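Side-chain contacts in thiamine-monophosphate kinase (PDB 6XEP), which probably phosphorylates thiamine monophosphate with ATP to give thiamine diphosphate, the active form of vitamin B1: residues Thr52-Asn57 against Leu80-Ala85; Lys74-Asn79 against Phe115-Gln120; Asp161-Gly166 against Ala289-Ala294; Arg215-Ala220 against Ala284-Ala289. One frame throughout, in Å; residues are numbered along the deposited sequence.

Contact 1 (Thr52-Asn57 against Leu80-Ala85)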
# COMPACT_ATOMS: atom_id res chain seq x y z
N THR A 52 -7.31 0.50 4.20
CA THR A 52 -6.77 -0.69 4.83
C THR A 52 -5.54 -1.14 4.06
O THR A 52 -5.43 -0.90 2.87
CB THR A 52 -7.78 -1.85 4.88
OG1 THR A 52 -8.03 -2.31 3.55
CG2 THR A 52 -9.07 -1.41 5.51
N ALA A 53 -4.63 -1.82 4.75
CA ALA A 53 -3.44 -2.31 4.07
C ALA A 53 -3.01 -3.59 4.76
O ALA A 53 -3.02 -3.67 5.98
CB ALA A 53 -2.29 -1.30 4.11
N ASP A 54 -2.62 -4.57 3.95
CA ASP A 54 -2.20 -5.88 4.45
C ASP A 54 -1.10 -6.39 3.53
O ASP A 54 -1.15 -6.15 2.32
CB ASP A 54 -3.36 -6.88 4.47
CG ASP A 54 -4.47 -6.48 5.43
OD1 ASP A 54 -5.46 -5.87 4.97
OD2 ASP A 54 -4.35 -6.78 6.65
N THR A 55 -0.11 -7.07 4.09
CA THR A 55 0.91 -7.71 3.29
C THR A 55 0.82 -9.21 3.52
O THR A 55 0.69 -9.64 4.67
CB THR A 55 2.31 -7.21 3.64
OG1 THR A 55 2.42 -5.83 3.28
CG2 THR A 55 3.37 -8.02 2.90
N LEU A 56 0.84 -9.98 2.44
CA LEU A 56 0.94 -11.44 2.54
C LEU A 56 2.31 -11.84 2.03
O LEU A 56 2.69 -11.48 0.90
CB LEU A 56 -0.16 -12.14 1.75
CG LEU A 56 -1.52 -12.29 2.47
CD1 LEU A 56 -2.16 -10.95 2.79
CD2 LEU A 56 -2.46 -13.14 1.65
N ASN A 57 3.05 -12.57 2.85
CA ASN A 57 4.40 -13.02 2.54
C ASN A 57 4.43 -14.53 2.36
O ASN A 57 3.83 -15.27 3.15
CB ASN A 57 5.36 -12.63 3.66
CG ASN A 57 5.52 -11.14 3.74
OD1 ASN A 57 5.64 -10.49 2.71
ND2 ASN A 57 5.47 -10.58 4.95
N LEU A 80 -10.61 -6.73 1.63
CA LEU A 80 -12.05 -6.56 1.51
C LEU A 80 -12.76 -6.97 2.79
O LEU A 80 -13.78 -6.38 3.15
CB LEU A 80 -12.57 -7.37 0.32
CG LEU A 80 -12.17 -6.85 -1.05
CD1 LEU A 80 -12.73 -7.76 -2.16
CD2 LEU A 80 -12.66 -5.39 -1.24
N SER A 81 -12.24 -8.00 3.47
CA SER A 81 -12.84 -8.40 4.73
C SER A 81 -12.68 -7.30 5.78
O SER A 81 -13.59 -7.06 6.59
CB SER A 81 -12.21 -9.70 5.20
OG SER A 81 -12.79 -10.09 6.44
N ASP A 82 -11.52 -6.62 5.78
CA ASP A 82 -11.30 -5.47 6.66
C ASP A 82 -12.32 -4.38 6.37
O ASP A 82 -12.91 -3.79 7.28
CB ASP A 82 -9.88 -4.91 6.46
CG ASP A 82 -8.77 -5.87 6.84
OD1 ASP A 82 -9.01 -6.90 7.49
OD2 ASP A 82 -7.61 -5.57 6.47
N LEU A 83 -12.51 -4.07 5.08
CA LEU A 83 -13.47 -3.04 4.71
C LEU A 83 -14.89 -3.46 5.07
O LEU A 83 -15.70 -2.62 5.48
CB LEU A 83 -13.40 -2.75 3.20
CG LEU A 83 -12.14 -2.00 2.75
CD1 LEU A 83 -12.20 -1.75 1.27
CD2 LEU A 83 -12.01 -0.69 3.52
N ALA A 84 -15.20 -4.74 4.92
CA ALA A 84 -16.55 -5.23 5.25
C ALA A 84 -16.90 -4.96 6.70
O ALA A 84 -18.02 -4.54 7.02
CB ALA A 84 -16.65 -6.72 4.95
N ALA A 85 -15.95 -5.22 7.61
CA ALA A 85 -16.20 -5.08 9.03
C ALA A 85 -16.42 -3.63 9.42
O ALA A 85 -16.92 -3.36 10.51
CB ALA A 85 -15.04 -5.67 9.84
O HOH W 1 -6.19 -7.79 8.31
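Asp-54 on strand 52-57 and Asp-82 on helix 80-85 reach for each other from opposite directions. Asp-54 OD1 lies 2.6 Å from Asp-82 OD2 in one of two modelled conformers of Asp-82, so the exact spacing is doubtful. The two carboxylate planes are turned 50° apart and do not lie flat together. A water spans the pair. It is hydrogen-bonded to Asp-54 OD2 (2.7 Å) and Asp-82 OD1 (3.1 Å), though it has more acceptors near than protons to give.

Beneath the acids the contact is apolar. Thr-52 CG2, in one of two conformers, sits beside the backbone N and points at the helix. It touches Asp-82 CB at 3.7 Å and Leu-83 CD2 at 3.6 Å. Leu-83 thus reaches the strand with the end of its side chain. Thr-52 OG1 is hydrogen-bonded to Asn-79 on the same helix. Asp-223 brings a further carboxylate close to Asp-82, and Ser-81 OG is hydrogen-bonded to Asp-223.

No metal lies between the acids in this crystal. Such a cluster of acids would suit cations. Thr-52, Asp-54 and Asp-82 are all predicted magnesium ligands. The cluster is consistent with the metal-binding part of the ATP site in the thiamine-monophosphate kinase family.

Contact 2 (Lys74-Asn79 against Phe115-Gln120)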
# COMPACT_ATOMS: atom_id res chain seq x y z
N LYS A 74 -6.68 -14.31 -2.38
CA LYS A 74 -6.63 -14.15 -0.94
C LYS A 74 -6.02 -12.82 -0.55
O LYS A 74 -6.47 -12.19 0.42
CB LYS A 74 -5.88 -15.32 -0.29
CG LYS A 74 -5.93 -15.24 1.24
CD LYS A 74 -5.63 -16.59 1.90
CE LYS A 74 -5.88 -16.49 3.40
NZ LYS A 74 -5.66 -17.76 4.13
N THR A 75 -5.01 -12.35 -1.31
CA THR A 75 -4.41 -11.06 -0.98
C THR A 75 -5.46 -9.95 -0.97
O THR A 75 -5.53 -9.15 -0.03
CB THR A 75 -3.28 -10.75 -1.98
OG1 THR A 75 -2.25 -11.73 -1.84
CG2 THR A 75 -2.65 -9.41 -1.67
N LEU A 76 -6.34 -9.94 -1.96
CA LEU A 76 -7.41 -8.94 -1.97
C LEU A 76 -8.48 -9.26 -0.92
O LEU A 76 -9.03 -8.35 -0.30
CB LEU A 76 -8.04 -8.85 -3.36
CG LEU A 76 -9.22 -7.91 -3.53
CD1 LEU A 76 -8.84 -6.45 -3.20
CD2 LEU A 76 -9.73 -8.02 -4.98
N ALA A 77 -8.81 -10.54 -0.73
CA ALA A 77 -9.88 -10.91 0.19
C ALA A 77 -9.61 -10.41 1.61
O ALA A 77 -10.54 -10.01 2.32
CB ALA A 77 -10.07 -12.43 0.20
N VAL A 78 -8.35 -10.44 2.05
CA VAL A 78 -8.02 -9.95 3.39
C VAL A 78 -8.44 -8.49 3.53
O VAL A 78 -9.05 -8.09 4.53
CB VAL A 78 -6.52 -10.14 3.68
CG1 VAL A 78 -6.19 -9.55 5.04
CG2 VAL A 78 -6.19 -11.62 3.64
N ASN A 79 -8.12 -7.67 2.53
CA ASN A 79 -8.44 -6.25 2.60
C ASN A 79 -9.93 -6.00 2.51
O ASN A 79 -10.47 -5.11 3.18
CB ASN A 79 -7.71 -5.52 1.48
CG ASN A 79 -6.25 -5.39 1.75
OD1 ASN A 79 -5.47 -6.29 1.46
ND2 ASN A 79 -5.86 -4.27 2.36
N PHE A 115 -8.64 -10.28 -10.08
CA PHE A 115 -9.79 -9.69 -10.76
C PHE A 115 -11.03 -10.53 -10.58
O PHE A 115 -12.14 -9.98 -10.56
CB PHE A 115 -9.52 -9.51 -12.26
CG PHE A 115 -8.46 -8.49 -12.56
CD1 PHE A 115 -8.60 -7.18 -12.11
CD2 PHE A 115 -7.32 -8.84 -13.28
CE1 PHE A 115 -7.62 -6.22 -12.40
CE2 PHE A 115 -6.34 -7.89 -13.58
CZ PHE A 115 -6.49 -6.58 -13.13
N ALA A 116 -10.90 -11.85 -10.45
CA ALA A 116 -12.09 -12.66 -10.20
C ALA A 116 -12.82 -12.16 -8.97
O ALA A 116 -14.05 -12.01 -8.98
CB ALA A 116 -11.74 -14.14 -10.04
N LEU A 117 -12.08 -11.87 -7.89
CA LEU A 117 -12.70 -11.35 -6.68
C LEU A 117 -13.00 -9.85 -6.78
O LEU A 117 -14.08 -9.40 -6.38
CB LEU A 117 -11.80 -11.63 -5.47
CG LEU A 117 -12.31 -11.09 -4.14
CD1 LEU A 117 -13.65 -11.69 -3.78
CD2 LEU A 117 -11.26 -11.37 -3.06
N ALA A 118 -12.07 -9.07 -7.33
CA ALA A 118 -12.25 -7.62 -7.42
C ALA A 118 -13.51 -7.26 -8.19
O ALA A 118 -14.24 -6.35 -7.80
CB ALA A 118 -11.03 -6.97 -8.07
N ASP A 119 -13.75 -7.94 -9.32
CA ASP A 119 -14.93 -7.65 -10.14
C ASP A 119 -16.22 -7.87 -9.38
O ASP A 119 -17.21 -7.17 -9.63
CB ASP A 119 -14.93 -8.50 -11.41
CG ASP A 119 -13.80 -8.14 -12.35
OD1 ASP A 119 -13.08 -7.16 -12.05
OD2 ASP A 119 -13.64 -8.83 -13.39
N GLN A 120 -16.26 -8.85 -8.49
CA GLN A 120 -17.48 -9.13 -7.74
C GLN A 120 -17.86 -7.99 -6.81
O GLN A 120 -19.02 -7.91 -6.40
CB GLN A 120 -17.32 -10.40 -6.92
CG GLN A 120 -17.35 -11.67 -7.72
CD GLN A 120 -17.08 -12.87 -6.84
OE1 GLN A 120 -17.58 -12.96 -5.72
NE2 GLN A 120 -16.27 -13.80 -7.34
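Leu-76 and Leu-117 interlock between two neighbouring helices of the PurM-like N-terminal domain. Helices 68-85 and 104-120 run in nearly the same direction here. The axes of the two short segments are inclined by 32° and approach to 9.1 Å.

Each helix offers one leucine as a bump and, as a hollow, the low spot at the alanine that follows it in the chain. Leu-76 CD2 enters beside Ala-118 and lies 3.5 Å from Ala-118 CB. In return Leu-117 CD2 settles beside Ala-77, 3.6 Å from Ala-77 CB. The small alanine side chains leave each methyl room to come close to the opposite backbone.

The two leucines have the same shape. Both hold CG anti to the backbone N, with chi1 177° in Leu-76 and 178° in Leu-117, and they share the same second torsion. The two side chains pass one another at a slant, with Leu-76 CG 4.0 Å from Leu-117 CD2. No hydrogen bond joins the segments.

All four residues are buried. Around them, Leu-117 also packs on Trp-73, Leu-80 and Pro-206, while Ala-118 meets Ile-123. On another side of helix 68-85, Thr-75 packs against strand 136-145. The exchange reaches the main chain on both sides: Leu-76 CD2 is 3.5 Å from Ala-118 N, and Leu-117 CD2 is 3.5 Å from Ala-77 N.

Contact 3 (Asp161-Gly166 against Ala289-Ala294)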
# COMPACT_ATOMS: atom_id res chain seq x y z
N ASP A 161 -27.53 -9.70 21.30
CA ASP A 161 -27.10 -10.99 20.77
C ASP A 161 -25.77 -10.84 20.05
O ASP A 161 -25.48 -9.80 19.47
CB ASP A 161 -28.13 -11.56 19.79
CG ASP A 161 -29.47 -11.84 20.41
OD1 ASP A 161 -29.50 -12.30 21.57
OD2 ASP A 161 -30.52 -11.64 19.73
N ILE A 162 -24.98 -11.91 20.05
CA ILE A 162 -23.77 -12.01 19.23
C ILE A 162 -24.09 -12.92 18.06
O ILE A 162 -24.69 -13.99 18.24
CB ILE A 162 -22.59 -12.56 20.05
CG1 ILE A 162 -22.33 -11.68 21.29
CG2 ILE A 162 -21.31 -12.61 19.21
CD1 ILE A 162 -21.20 -12.23 22.16
N TRP A 163 -23.66 -12.51 16.86
CA TRP A 163 -23.91 -13.24 15.61
C TRP A 163 -22.61 -13.43 14.86
O TRP A 163 -21.68 -12.64 15.00
CB TRP A 163 -24.86 -12.48 14.67
CG TRP A 163 -26.26 -12.28 15.20
CD1 TRP A 163 -26.69 -11.33 16.08
CD2 TRP A 163 -27.42 -13.06 14.86
NE1 TRP A 163 -28.03 -11.47 16.32
CE2 TRP A 163 -28.51 -12.51 15.57
CE3 TRP A 163 -27.64 -14.15 14.02
CZ2 TRP A 163 -29.80 -13.03 15.48
CZ3 TRP A 163 -28.92 -14.67 13.92
CH2 TRP A 163 -29.99 -14.11 14.65
N VAL A 164 -22.56 -14.45 14.01
CA VAL A 164 -21.42 -14.62 13.12
C VAL A 164 -21.90 -15.16 11.77
O VAL A 164 -22.85 -15.94 11.69
CB VAL A 164 -20.33 -15.53 13.74
CG1 VAL A 164 -20.80 -16.98 13.87
CG2 VAL A 164 -19.02 -15.43 12.94
N SER A 165 -21.24 -14.72 10.70
CA SER A 165 -21.61 -15.14 9.36
C SER A 165 -20.90 -16.43 8.98
O SER A 165 -19.87 -16.80 9.55
CB SER A 165 -21.27 -14.05 8.34
OG SER A 165 -19.85 -13.79 8.30
N GLY A 166 -21.47 -17.14 7.99
CA GLY A 166 -20.79 -18.28 7.39
C GLY A 166 -20.52 -19.41 8.37
O GLY A 166 -21.40 -19.83 9.15
N ALA A 289 -35.46 -10.04 11.91
CA ALA A 289 -34.93 -9.33 10.76
C ALA A 289 -33.64 -9.96 10.27
O ALA A 289 -33.41 -10.06 9.06
CB ALA A 289 -34.71 -7.86 11.12
N LEU A 290 -32.79 -10.40 11.20
CA LEU A 290 -31.52 -10.99 10.80
C LEU A 290 -31.71 -12.37 10.18
O LEU A 290 -30.97 -12.73 9.27
CB LEU A 290 -30.57 -11.05 12.01
CG LEU A 290 -30.06 -9.66 12.40
CD1 LEU A 290 -29.43 -9.65 13.80
CD2 LEU A 290 -29.05 -9.15 11.37
N HIS A 291 -32.70 -13.14 10.63
CA HIS A 291 -33.00 -14.39 9.93
C HIS A 291 -33.47 -14.10 8.51
O HIS A 291 -33.09 -14.80 7.56
CB HIS A 291 -34.04 -15.21 10.69
CG HIS A 291 -33.52 -15.74 11.99
ND1 HIS A 291 -32.42 -16.57 12.06
CD2 HIS A 291 -33.92 -15.55 13.26
CE1 HIS A 291 -32.17 -16.87 13.32
NE2 HIS A 291 -33.07 -16.26 14.07
N TYR A 292 -34.29 -13.06 8.36
CA TYR A 292 -34.73 -12.67 7.03
C TYR A 292 -33.56 -12.22 6.18
O TYR A 292 -33.50 -12.52 4.98
CB TYR A 292 -35.76 -11.54 7.13
CG TYR A 292 -36.31 -11.15 5.77
CD1 TYR A 292 -35.72 -10.12 5.04
CD2 TYR A 292 -37.38 -11.83 5.21
CE1 TYR A 292 -36.20 -9.76 3.78
CE2 TYR A 292 -37.88 -11.47 3.95
CZ TYR A 292 -37.28 -10.44 3.25
OH TYR A 292 -37.76 -10.09 2.01
N LEU A 293 -32.63 -11.48 6.78
CA LEU A 293 -31.45 -11.01 6.04
C LEU A 293 -30.61 -12.19 5.56
O LEU A 293 -30.13 -12.19 4.42
CB LEU A 293 -30.61 -10.08 6.93
CG LEU A 293 -29.31 -9.56 6.31
CD1 LEU A 293 -29.59 -8.70 5.09
CD2 LEU A 293 -28.51 -8.77 7.34
N ALA A 294 -30.43 -13.19 6.42
CA ALA A 294 -29.67 -14.37 6.03
C ALA A 294 -30.30 -15.05 4.83
O ALA A 294 -29.60 -15.46 3.90
CB ALA A 294 -29.55 -15.33 7.21
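Trp-163 extends from strand 161-165 to helix 289-294 and meets two consecutive side chains there, Leu-290 and His-291. Its CG lies beside the backbone N (chi1 -64°), and the second torsion turns the indole broadside to Leu-290. One methyl of that leucine, CD1, rests over an indole face. This is a CH-pi contact, with Leu-290 CD1 3.7 Å from the centroid of the five-membered ring and 26° off its normal. The nearest ring atom is Trp-163 NE1, 3.4 Å from Leu-290 CD1. The leucine chain is extended at its second torsion, which carries CD1 out across the ring. Its CB lies close to the six-membered part.

His-291 takes the far end of the indole. Its CB does not point at the strand, but the imidazole comes nearer to the indole. The edge of the six-membered ring points at the imidazole face, a T-shaped pair with planes at 71°. Trp-163 CH2 is 3.8 Å from His-291 CE1. His-291 is exposed, whereas Trp-163 and Leu-290 are buried.

The strand lies inside the C-terminal domain sheet, between strands 277-282 and 301-308. Phe-280 on strand 277-282 lies nearly parallel to the indole and also touches Leu-290. Helix 287-297 packs on the sheet through these residues, and its Leu-293 also touches helix 208-214.

Contact 4 (Arg215-Ala220 against Ala284-Ala289)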
# COMPACT_ATOMS: atom_id res chain seq x y z
N ARG A 215 -25.16 -1.91 8.97
CA ARG A 215 -25.37 -0.64 9.66
C ARG A 215 -26.83 -0.48 10.02
O ARG A 215 -27.16 0.12 11.05
CB ARG A 215 -24.89 0.53 8.80
CG ARG A 215 -25.15 1.91 9.43
CD ARG A 215 -24.35 2.12 10.74
NE ARG A 215 -24.59 3.46 11.28
CZ ARG A 215 -25.56 3.76 12.15
NH1 ARG A 215 -26.37 2.82 12.60
NH2 ARG A 215 -25.70 5.01 12.57
N ALA A 216 -27.73 -1.03 9.19
CA ALA A 216 -29.15 -0.92 9.48
C ALA A 216 -29.61 -1.84 10.60
O ALA A 216 -30.74 -1.68 11.08
CB ALA A 216 -29.96 -1.20 8.21
N PHE A 217 -28.78 -2.80 11.03
CA PHE A 217 -29.25 -3.82 11.98
C PHE A 217 -28.37 -3.96 13.22
O PHE A 217 -28.87 -4.35 14.28
CB PHE A 217 -29.34 -5.20 11.30
CG PHE A 217 -30.22 -5.26 10.07
CD1 PHE A 217 -29.67 -5.17 8.80
CD2 PHE A 217 -31.59 -5.43 10.19
CE1 PHE A 217 -30.46 -5.24 7.67
CE2 PHE A 217 -32.40 -5.49 9.05
CZ PHE A 217 -31.83 -5.40 7.80
N ALA A 218 -27.08 -3.70 13.11
CA ALA A 218 -26.12 -4.13 14.12
C ALA A 218 -25.63 -2.94 14.93
O ALA A 218 -25.77 -1.78 14.53
CB ALA A 218 -24.93 -4.84 13.48
N HIS A 219 -25.05 -3.24 16.09
CA HIS A 219 -24.45 -2.23 16.96
C HIS A 219 -22.94 -2.17 16.83
O HIS A 219 -22.36 -1.08 16.88
CB HIS A 219 -24.80 -2.53 18.42
CG HIS A 219 -26.22 -2.19 18.78
ND1 HIS A 219 -26.87 -2.77 19.85
CD2 HIS A 219 -27.09 -1.32 18.23
CE1 HIS A 219 -28.09 -2.28 19.93
NE2 HIS A 219 -28.25 -1.39 18.97
N ALA A 220 -22.29 -3.32 16.69
CA ALA A 220 -20.84 -3.41 16.61
C ALA A 220 -20.48 -4.58 15.72
O ALA A 220 -21.26 -5.53 15.57
CB ALA A 220 -20.20 -3.57 17.99
N ALA A 284 -31.61 -7.64 20.77
CA ALA A 284 -32.33 -8.92 20.73
C ALA A 284 -33.58 -8.86 19.85
O ALA A 284 -34.02 -9.89 19.32
CB ALA A 284 -32.72 -9.36 22.14
N ASP A 285 -34.17 -7.67 19.68
CA ASP A 285 -35.37 -7.59 18.87
C ASP A 285 -35.09 -7.57 17.37
O ASP A 285 -36.04 -7.47 16.58
CB ASP A 285 -36.22 -6.38 19.30
CG ASP A 285 -35.56 -5.04 19.01
OD1 ASP A 285 -36.20 -4.00 19.27
OD2 ASP A 285 -34.43 -5.00 18.51
N GLN A 286 -33.83 -7.70 16.96
CA GLN A 286 -33.46 -7.84 15.55
C GLN A 286 -33.42 -9.29 15.08
O GLN A 286 -33.00 -9.54 13.95
CB GLN A 286 -32.10 -7.19 15.29
CG GLN A 286 -32.06 -5.69 15.56
CD GLN A 286 -33.08 -4.94 14.75
OE1 GLN A 286 -33.07 -4.98 13.52
NE2 GLN A 286 -34.00 -4.26 15.43
N ARG A 287 -33.84 -10.26 15.91
CA ARG A 287 -33.64 -11.66 15.53
C ARG A 287 -34.40 -12.01 14.27
O ARG A 287 -33.83 -12.60 13.34
CB ARG A 287 -34.06 -12.59 16.67
CG ARG A 287 -33.00 -12.71 17.74
CD ARG A 287 -33.49 -13.55 18.88
NE ARG A 287 -32.61 -13.46 20.04
CZ ARG A 287 -32.78 -14.15 21.15
NH1 ARG A 287 -33.80 -15.01 21.25
NH2 ARG A 287 -31.92 -13.99 22.16
N ASP A 288 -35.69 -11.66 14.22
CA ASP A 288 -36.51 -11.93 13.04
C ASP A 288 -35.89 -11.30 11.80
O ASP A 288 -35.79 -11.94 10.74
CB ASP A 288 -37.93 -11.40 13.24
CG ASP A 288 -38.70 -12.16 14.30
OD1 ASP A 288 -38.19 -13.20 14.79
OD2 ASP A 288 -39.82 -11.73 14.64
N ALA A 289 -35.46 -10.04 11.91
CA ALA A 289 -34.93 -9.33 10.76
C ALA A 289 -33.64 -9.96 10.27
O ALA A 289 -33.41 -10.06 9.06
CB ALA A 289 -34.71 -7.86 11.12
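Phe-217 carries the loop side of this contact, and Gln-286 and Ala-289 receive it at the start of helix 287-297. The closer part lies between Phe-217 and Gln-286. Gln-286 reaches the phenyl at its edge, where OE1 lies near the ring plane, 3.7 Å from Phe-217 CD2. Its amide plane is inclined by 43° to the ring. The chain of Gln-286 folds at chi2 (-58°), and its CG passes 3.7 Å from Phe-217 O. Ala-216 CB, the neighbour of Phe-217 in the chain, stands over one face of the ring. Phe-217 also packs on Leu-290 and Leu-293, which back the ring from the same helix.

The apolar part across the segments is slighter and lies at the margin. Phe-217 CE2 lies 3.9 Å from Ala-289 CB, which points toward the loop. The solvent side is looser still. There the amide nitrogen is used within its own segment: Gln-286 NE2 donates to Asp-285 OD2 at 3.2 Å, from above the carboxylate plane. This bond is consistent with the amide being turned oxygen-first to the ring. Asp-285 is exposed, and Phe-217, Gln-286 and Ala-289 are each partly exposed.

Gln-286 holds the N-cap position of the helix. The contact joins its first turn to the loop that leads into strand 220-224, and it lies away from the predicted sites. No hydrogen bond crosses between the segments. The chemistry therefore implies a surface join made by van der Waals contact, in which the amide oxygen meets the weakly positive rim of an aromatic ring.

From the N terminus, contact 1 closes first, bringing strand 48-57 to the C-terminal part of helix 68-85. Contact 2 opens on that helix before contact 1 has closed, so the two cross, and it closes on helix 104-120. They touch through Asn-79, and together they tie strand 48-57 and two helices of the N-terminal domain. The C-terminal domain follows in series. Contact 3 opens on strand 161-165 and closes on helix 287-297. Contact 4 is nested inside that long loop and shares Ala-289 with it. A salt bridge from Asp-161 to Arg-287 joins the two. Contacts 1 and 3 have centres about 23 Å apart.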